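Local coordinates for 14-3-3 protein (Cryptosporidium parvum, PDB 3EFZ) that probably binds phosphoserine-containing partner proteins as a member of the 14-3-3 family of all-helical signalling adaptors, at residues D123-I128 against K146-L151. Sequence-based numbering, arbitrary orientation.
Sequences DVIRII and KLKGDL
V124, I125 and I128 on one helix meet L147, K148 and L151 on the other, all six buried, in a nearly antiparallel pair; the axes of 123-128 and 146-151 come within 10.2 Å, their directions 162° apart. Methyl CD1 of L151 reaches across to V124, whose CG1 it touches at 3.6 Å, and also lies against CG1 of I125. V124 sets CG1 opposite its backbone N (chi1 175°), a rotation that brings this one branch up to both leucines, with CD2 of L147 as its second neighbour; V124 crosses each leucine at about a right angle. I125 and L151 instead run past one another in opposite senses, the isoleucine CD1 lying by CB of the leucine. Packing is tightest at I128, where CD1 presses on CD2 of L147 at 3.3 Å, closer than usual van der Waals contact. K148 contributes its aliphatic part, running alongside I128 in the opposite sense: its CG lies 3.9 Å from I128 CD1, and its CD rests against the CG2 methyls of I125 and I128, 4.0 Å from each. Past CD the chain bends (chi3 -70°), and the ammonium group it carries forms a salt bridge with D129, which gives the lysine's charge a partner while its methylenes stay in the apolar contact. Away from the interface, K146 NZ forms a salt bridge with D150 OD2 at 2.8 Å, using the syn lone pair of that oxygen, while D150 OD1 accepts from Y175 and N201. L151 lies about 7 Å, side chain to side chain, from R153, a predicted phosphoserine-contacting residue. The contact joins helices 100-131 and 138-158 within the 14-3-3 helical bundle. Helix 63-81 covers one flank, with L71 on V124 and R72 on L147, and F174 of helix 161-185 packs on K148.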
loop_
_atom_site.group_PDB
_atom_site.type_symbol
_atom_site.label_atom_id
_atom_site.label_comp_id
_atom_site.label_asym_id
_atom_site.label_seq_id
_atom_site.Cartn_x
_atom_site.Cartn_y
_atom_site.Cartn_z
ATOM N N ASP B 123 -8.735 -5.200 -12.775
ATOM C CA ASP B 123 -9.507 -5.878 -11.733
ATOM C C ASP B 123 -10.456 -4.901 -11.014
ATOM O O ASP B 123 -11.655 -5.156 -10.920
ATOM C CB ASP B 123 -8.592 -6.530 -10.683
ATOM C CG ASP B 123 -7.939 -7.842 -11.152
ATOM O OD1 ASP B 123 -8.433 -8.480 -12.122
ATOM O OD2 ASP B 123 -6.924 -8.246 -10.505
ATOM N N VAL B 124 -9.919 -3.788 -10.516
ATOM C CA VAL B 124 -10.719 -2.768 -9.821
ATOM C C VAL B 124 -11.871 -2.239 -10.708
ATOM O O VAL B 124 -13.010 -2.180 -10.269
ATOM C CB VAL B 124 -9.860 -1.577 -9.364
ATOM C CG1 VAL B 124 -10.731 -0.477 -8.757
ATOM C CG2 VAL B 124 -8.780 -2.011 -8.380
ATOM N N ILE B 125 -11.541 -1.841 -11.933
ATOM C CA ILE B 125 -12.505 -1.362 -12.937
ATOM C C ILE B 125 -13.672 -2.319 -13.166
ATOM O O ILE B 125 -14.828 -1.901 -13.140
ATOM C CB ILE B 125 -11.802 -0.990 -14.276
ATOM C CG1 ILE B 125 -11.031 0.324 -14.085
ATOM C CG2 ILE B 125 -12.834 -0.837 -15.430
ATOM C CD1 ILE B 125 -9.921 0.583 -15.084
ATOM N N ARG B 126 -13.369 -3.601 -13.371
ATOM C CA ARG B 126 -14.404 -4.621 -13.484
ATOM C C ARG B 126 -15.302 -4.683 -12.245
ATOM O O ARG B 126 -16.510 -4.799 -12.379
ATOM C CB ARG B 126 -13.797 -5.992 -13.799
ATOM C CG ARG B 126 -12.958 -6.035 -15.108
ATOM C CD ARG B 126 -12.759 -7.488 -15.594
ATOM N NE ARG B 126 -11.602 -7.680 -16.479
ATOM C CZ ARG B 126 -10.358 -7.957 -16.057
ATOM N NH1 ARG B 126 -9.371 -8.121 -16.937
ATOM N NH2 ARG B 126 -10.087 -8.072 -14.756
ATOM N N ILE B 127 -14.714 -4.599 -11.049
ATOM C CA ILE B 127 -15.489 -4.594 -9.799
ATOM C C ILE B 127 -16.376 -3.348 -9.720
ATOM O O ILE B 127 -17.566 -3.459 -9.406
ATOM C CB ILE B 127 -14.603 -4.703 -8.517
ATOM C CG1 ILE B 127 -13.889 -6.057 -8.473
ATOM C CG2 ILE B 127 -15.452 -4.509 -7.230
ATOM C CD1 ILE B 127 -12.731 -6.075 -7.524
ATOM N N ILE B 128 -15.810 -2.183 -10.032
ATOM C CA ILE B 128 -16.584 -0.941 -10.050
ATOM C C ILE B 128 -17.771 -1.053 -11.022
ATOM O O ILE B 128 -18.909 -0.785 -10.637
ATOM C CB ILE B 128 -15.709 0.297 -10.389
ATOM C CG1 ILE B 128 -14.814 0.667 -9.216
ATOM C CG2 ILE B 128 -16.574 1.521 -10.810
ATOM C CD1 ILE B 128 -13.856 1.776 -9.581
ATOM N N LYS B 146 -14.593 8.786 -11.547
ATOM C CA LYS B 146 -13.325 9.504 -11.423
ATOM C C LYS B 146 -12.165 8.520 -11.163
ATOM O O LYS B 146 -11.087 8.637 -11.764
ATOM C CB LYS B 146 -13.369 10.555 -10.301
ATOM C CG LYS B 146 -11.976 10.927 -9.845
ATOM C CD LYS B 146 -11.907 11.743 -8.593
ATOM C CE LYS B 146 -10.456 11.910 -8.181
ATOM N NZ LYS B 146 -9.939 10.747 -7.435
ATOM N N LEU B 147 -12.418 7.565 -10.265
ATOM C CA LEU B 147 -11.488 6.516 -9.899
ATOM C C LEU B 147 -11.050 5.683 -11.109
ATOM O O LEU B 147 -9.864 5.387 -11.266
ATOM C CB LEU B 147 -12.164 5.628 -8.857
ATOM C CG LEU B 147 -11.334 4.716 -7.984
ATOM C CD1 LEU B 147 -12.004 4.517 -6.614
ATOM C CD2 LEU B 147 -11.104 3.376 -8.718
ATOM N N LYS B 148 -12.005 5.313 -11.962
ATOM C CA LYS B 148 -11.682 4.662 -13.240
ATOM C C LYS B 148 -10.841 5.576 -14.133
ATOM O O LYS B 148 -9.963 5.100 -14.851
ATOM C CB LYS B 148 -12.943 4.224 -13.982
ATOM C CG LYS B 148 -13.760 3.131 -13.286
ATOM C CD LYS B 148 -14.707 2.459 -14.249
ATOM C CE LYS B 148 -15.876 3.378 -14.678
ATOM N NZ LYS B 148 -16.695 2.774 -15.770
ATOM N N GLY B 149 -11.138 6.877 -14.103
ATOM C CA GLY B 149 -10.338 7.896 -14.771
ATOM C C GLY B 149 -8.900 7.904 -14.315
ATOM O O GLY B 149 -7.996 7.866 -15.159
ATOM N N ASP B 150 -8.694 7.918 -12.987
ATOM C CA ASP B 150 -7.370 7.769 -12.370
ATOM C C ASP B 150 -6.639 6.500 -12.799
ATOM O O ASP B 150 -5.466 6.561 -13.163
ATOM C CB ASP B 150 -7.438 7.800 -10.828
ATOM C CG ASP B 150 -7.989 9.105 -10.276
ATOM O OD1 ASP B 150 -7.927 10.158 -10.934
ATOM O OD2 ASP B 150 -8.478 9.072 -9.153
ATOM N N LEU B 151 -7.313 5.357 -12.724
ATOM C CA LEU B 151 -6.730 4.072 -13.137
ATOM C C LEU B 151 -6.382 3.993 -14.627
ATOM O O LEU B 151 -5.377 3.402 -14.989
ATOM C CB LEU B 151 -7.633 2.892 -12.755
ATOM C CG LEU B 151 -7.882 2.592 -11.270
ATOM C CD1 LEU B 151 -8.856 1.464 -11.178
ATOM C CD2 LEU B 151 -6.600 2.269 -10.489
#